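Local coordinates for protein DNA primase (Aquifex aeolicus, PDB 2AU3) that probably synthesises the short RNA primers from which DNA polymerase starts during DNA replication, working as a zinc-containing, magnesium-dependent primase of the DnaG family, at residues S127-V130 with K131-G134; L256-L259 with F260-I264. All coordinates share one frame; numbering follows the deposited sequence.

Contact 1 of 2, residues S127-V130 with K131-G134; sequences SEYV and KSRG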
loop_
_atom_site.group_PDB
_atom_site.type_symbol
_atom_site.label_atom_id
_atom_site.label_comp_id
_atom_site.label_asym_id
_atom_site.label_seq_id
_atom_site.Cartn_x
_atom_site.Cartn_y
_atom_site.Cartn_z
ATOM N N SER A 127 19.652 -4.097 -3.815
ATOM C CA SER A 127 19.072 -5.261 -3.143
ATOM C C SER A 127 19.608 -5.333 -1.722
ATOM O O SER A 127 18.830 -5.417 -0.757
ATOM C CB SER A 127 19.408 -6.565 -3.880
ATOM O OG SER A 127 18.712 -6.657 -5.101
ATOM N N GLU A 128 20.934 -5.260 -1.594
ATOM C CA GLU A 128 21.562 -5.270 -0.268
ATOM C C GLU A 128 21.101 -4.091 0.559
ATOM O O GLU A 128 20.879 -4.231 1.772
ATOM C CB GLU A 128 23.096 -5.311 -0.350
ATOM C CG GLU A 128 23.645 -6.547 -1.048
ATOM C CD GLU A 128 25.153 -6.742 -0.854
ATOM O OE1 GLU A 128 25.827 -5.851 -0.273
ATOM O OE2 GLU A 128 25.660 -7.806 -1.267
ATOM N N TYR A 129 20.914 -2.935 -0.075
ATOM C CA TYR A 129 20.423 -1.786 0.677
ATOM C C TYR A 129 19.114 -2.143 1.338
ATOM O O TYR A 129 19.014 -2.102 2.556
ATOM C CB TYR A 129 20.251 -0.533 -0.192
ATOM C CG TYR A 129 19.544 0.605 0.533
ATOM C CD1 TYR A 129 20.256 1.506 1.341
ATOM C CD2 TYR A 129 18.165 0.771 0.427
ATOM C CE1 TYR A 129 19.607 2.540 2.018
ATOM C CE2 TYR A 129 17.508 1.805 1.090
ATOM C CZ TYR A 129 18.239 2.689 1.884
ATOM O OH TYR A 129 17.569 3.702 2.554
ATOM N N VAL A 130 18.122 -2.518 0.530
ATOM C CA VAL A 130 16.772 -2.821 1.027
ATOM C C VAL A 130 16.850 -3.804 2.177
ATOM O O VAL A 130 16.219 -3.612 3.212
ATOM C CB VAL A 130 15.896 -3.429 -0.084
ATOM C CG1 VAL A 130 14.596 -4.052 0.510
ATOM C CG2 VAL A 130 15.567 -2.372 -1.130
ATOM N N LYS A 131 17.655 -4.843 1.983
ATOM C CA LYS A 131 17.832 -5.896 2.979
ATOM C C LYS A 131 18.455 -5.332 4.234
ATOM O O LYS A 131 18.001 -5.621 5.341
ATOM C CB LYS A 131 18.718 -7.014 2.422
ATOM C CG LYS A 131 18.168 -8.413 2.642
ATOM C CD LYS A 131 19.140 -9.262 3.454
ATOM C CE LYS A 131 18.573 -10.671 3.708
ATOM N NZ LYS A 131 18.595 -11.543 2.480
ATOM N N SER A 132 19.469 -4.486 4.054
ATOM C CA SER A 132 20.192 -3.898 5.178
ATOM C C SER A 132 19.280 -3.054 6.063
ATOM O O SER A 132 19.537 -2.905 7.258
ATOM C CB SER A 132 21.383 -3.056 4.683
ATOM O OG SER A 132 20.975 -1.738 4.340
ATOM N N ARG A 133 18.201 -2.540 5.480
ATOM C CA ARG A 133 17.219 -1.732 6.209
ATOM C C ARG A 133 16.159 -2.557 6.965
ATOM O O ARG A 133 15.202 -1.995 7.498
ATOM C CB ARG A 133 16.528 -0.758 5.245
ATOM C CG ARG A 133 17.492 0.264 4.604
ATOM C CD ARG A 133 17.625 1.575 5.376
ATOM N NE ARG A 133 16.366 2.332 5.376
ATOM C CZ ARG A 133 15.818 2.898 6.456
ATOM N NH1 ARG A 133 16.418 2.803 7.651
ATOM N NH2 ARG A 133 14.672 3.571 6.340
ATOM N N GLY A 134 16.313 -3.876 6.996
ATOM C CA GLY A 134 15.390 -4.713 7.746
ATOM C C GLY A 134 14.125 -5.140 7.006
ATOM O O GLY A 134 13.184 -5.663 7.621
#
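Tyr129 and Arg133, one helical turn apart, run side by side where helix 124-132 ends, and the tyrosine carbonyl accepts twice there. Two donors grip Tyr129 O. The hydroxyl of Ser132 gives it a hydrogen bond, OG to Tyr129 O 2.7 Å, in the carbonyl plane and on a lone pair, while the amide of Arg133 arrives nearly along the C=O axis, N to Tyr129 O 3.1 Å. Ser132 can reach back because its OG sits between the backbone N and the carbonyl carbon (chi1 84°), which turns the hydroxyl onto the preceding turn. Farther back the bonding is ordinarily helical: Lys131 N binds Ser127 O at 3.0 Å, and Ser132 N binds Glu128 O at 2.7 Å. Beyond Ser132 the pattern tightens. Arg133 N shares itself between Tyr129 O and a weak bond to Val130 O, and Gly134, with a positive phi, hydrogen-bonds through its N to Lys131 O at 2.9 Å.

The side chains add a CH-pi contact. Arg133 CG lies over one face of the Tyr129 ring, 3.9 Å from its centroid and offset toward the rim, with CD continuing alongside CZ; the guanidinium plane is inclined 44° to the ring. Beyond the phenol, Arg133 makes a cation-pi contact with Phe254, and the side chains of Tyr129 and Arg133 both touch Arg206 of strand 200-207. The polar ends at the start of the segment look backward along the same helix, Ser127 OG to Asn123 O and Glu128 OE2 to Arg124 NE in a salt bridge. Taken together, this is a helix C-terminus whose last turn has a serine hydroxyl bonded back to a carbonyl, followed by a glycine at positive phi, within the N-terminal part of the primase catalytic core.

Contact 2 of 2, residues L256-L259 with F260-I264; sequences LLRL and FSEGI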
loop_
_atom_site.group_PDB
_atom_site.type_symbol
_atom_site.label_atom_id
_atom_site.label_comp_id
_atom_site.label_asym_id
_atom_site.label_seq_id
_atom_site.Cartn_x
_atom_site.Cartn_y
_atom_site.Cartn_z
ATOM N N LEU A 256 5.832 0.488 7.375
ATOM C CA LEU A 256 4.859 -0.525 7.050
ATOM C C LEU A 256 5.593 -1.794 6.609
ATOM O O LEU A 256 5.265 -2.900 7.047
ATOM C CB LEU A 256 3.900 -0.056 5.927
ATOM C CG LEU A 256 2.739 -1.019 5.588
ATOM C CD1 LEU A 256 1.510 -0.195 5.181
ATOM C CD2 LEU A 256 3.073 -2.030 4.475
ATOM N N LEU A 257 6.590 -1.621 5.733
ATOM C CA LEU A 257 7.315 -2.751 5.186
ATOM C C LEU A 257 8.013 -3.525 6.288
ATOM O O LEU A 257 8.080 -4.757 6.231
ATOM C CB LEU A 257 8.313 -2.281 4.151
ATOM C CG LEU A 257 7.642 -1.708 2.911
ATOM C CD1 LEU A 257 8.687 -1.194 1.957
ATOM C CD2 LEU A 257 6.801 -2.803 2.282
ATOM N N ARG A 258 8.491 -2.799 7.302
ATOM C CA ARG A 258 9.125 -3.394 8.468
ATOM C C ARG A 258 8.152 -4.199 9.306
ATOM O O ARG A 258 8.463 -5.314 9.690
ATOM C CB ARG A 258 9.762 -2.315 9.356
ATOM C CG ARG A 258 11.094 -1.817 8.835
ATOM C CD ARG A 258 12.209 -2.859 8.902
ATOM N NE ARG A 258 12.685 -2.982 10.273
ATOM C CZ ARG A 258 12.735 -4.115 10.964
ATOM N NH1 ARG A 258 12.356 -5.259 10.432
ATOM N NH2 ARG A 258 13.174 -4.103 12.197
ATOM N N LEU A 259 6.996 -3.620 9.635
ATOM C CA LEU A 259 5.989 -4.367 10.415
ATOM C C LEU A 259 5.544 -5.633 9.671
ATOM O O LEU A 259 5.485 -6.740 10.247
ATOM C CB LEU A 259 4.798 -3.453 10.772
ATOM C CG LEU A 259 4.793 -2.830 12.183
ATOM C CD1 LEU A 259 5.946 -1.849 12.375
ATOM C CD2 LEU A 259 3.444 -2.112 12.406
ATOM N N PHE A 260 5.300 -5.498 8.361
ATOM C CA PHE A 260 4.958 -6.661 7.510
ATOM C C PHE A 260 6.101 -7.701 7.499
ATOM O O PHE A 260 5.843 -8.905 7.507
ATOM C CB PHE A 260 4.712 -6.226 6.070
ATOM C CG PHE A 260 3.330 -6.449 5.603
ATOM C CD1 PHE A 260 2.374 -5.456 5.767
ATOM C CD2 PHE A 260 2.971 -7.642 5.016
ATOM C CE1 PHE A 260 1.078 -5.680 5.341
ATOM C CE2 PHE A 260 1.681 -7.858 4.581
ATOM C CZ PHE A 260 0.743 -6.865 4.743
ATOM N N SER A 261 7.343 -7.236 7.468
ATOM C CA SER A 261 8.512 -8.122 7.598
ATOM C C SER A 261 8.484 -8.914 8.891
ATOM O O SER A 261 9.036 -10.012 8.973
ATOM C CB SER A 261 9.815 -7.322 7.490
ATOM O OG SER A 261 9.972 -6.774 6.181
ATOM N N GLU A 262 7.832 -8.372 9.911
ATOM C CA GLU A 262 7.813 -9.030 11.206
ATOM C C GLU A 262 6.492 -9.759 11.431
ATOM O O GLU A 262 6.189 -10.173 12.548
ATOM C CB GLU A 262 8.060 -7.994 12.317
ATOM C CG GLU A 262 9.382 -7.227 12.198
ATOM C CD GLU A 262 10.624 -8.100 12.371
ATOM O OE1 GLU A 262 10.495 -9.219 12.896
ATOM O OE2 GLU A 262 11.738 -7.662 11.964
ATOM N N GLY A 263 5.704 -9.919 10.365
ATOM C CA GLY A 263 4.425 -10.612 10.441
ATOM C C GLY A 263 3.263 -9.806 11.050
ATOM O O GLY A 263 2.270 -10.370 11.497
ATOM N N ILE A 264 3.382 -8.490 11.072
ATOM C CA ILE A 264 2.305 -7.650 11.559
ATOM C C ILE A 264 1.693 -7.045 10.301
ATOM O O ILE A 264 2.272 -6.132 9.709
ATOM C CB ILE A 264 2.866 -6.558 12.484
ATOM C CG1 ILE A 264 3.306 -7.168 13.812
ATOM C CG2 ILE A 264 1.774 -5.518 12.832
ATOM C CD1 ILE A 264 4.087 -6.178 14.689
#
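Arg258 and Glu262 form an i to i+4 salt bridge at the end of helix 253-261, which a Schellman motif closes in the beta-alpha-beta unit of the Toprim domain. Gly263, at positive phi, is its C-prime residue: Gly263 N returns to Phe260 O, and Ile264 N to Leu259 O at 2.9 Å. Leu259 O also accepts from Glu262 N, the two donors approaching from opposite faces of its carbonyl plane. Leu257 O is doubly held too, by the amide and the hydroxyl of Ser261, with OG to Leu257 O at 2.8 Å.

The wrap sets Ile264 against Leu259, CG2 to CD2 3.8 Å, and Leu341 of helix 338-347 touches both. On another side, Leu256 CD2 meets Phe260 CD1 at 3.7 Å, and the rings of Phe143 and Phe260 meet edge-to-face.

Asp330, salt-bridged to Arg258 NE, provides a second carboxylate for the guanidinium and would help fix its rotation. Bends at chi2 and chi3 (-68° and -77°) fold the arginine chain back toward Glu262. There NH1 gives a bond of 2.9 Å to Glu262 OE2, which lies near the guanidinium plane and receives it on its anti lone pair.

Overall arrangement
From the N terminus, the chain passes the zinc-binding domain before reaching contact 1 at the end of helix 124-132. Contact 2 follows more than a hundred residues later, between strands 247-249 and 267-270 of the Toprim sheet. Each closes a local turn at a helix end; they stand in series, neither nested nor crossed. Their centres nevertheless lie only about 14 Å apart, and they meet just after helix 124-132: Gly134 O accepts a weak hydrogen bond from Arg258 NH1. The next residues belong to the same interface: Asp136 N is hydrogen-bonded to Ser261 OG, and Ile135 packs on Leu257. These meetings tie the N-terminal part of the catalytic core to the Toprim part.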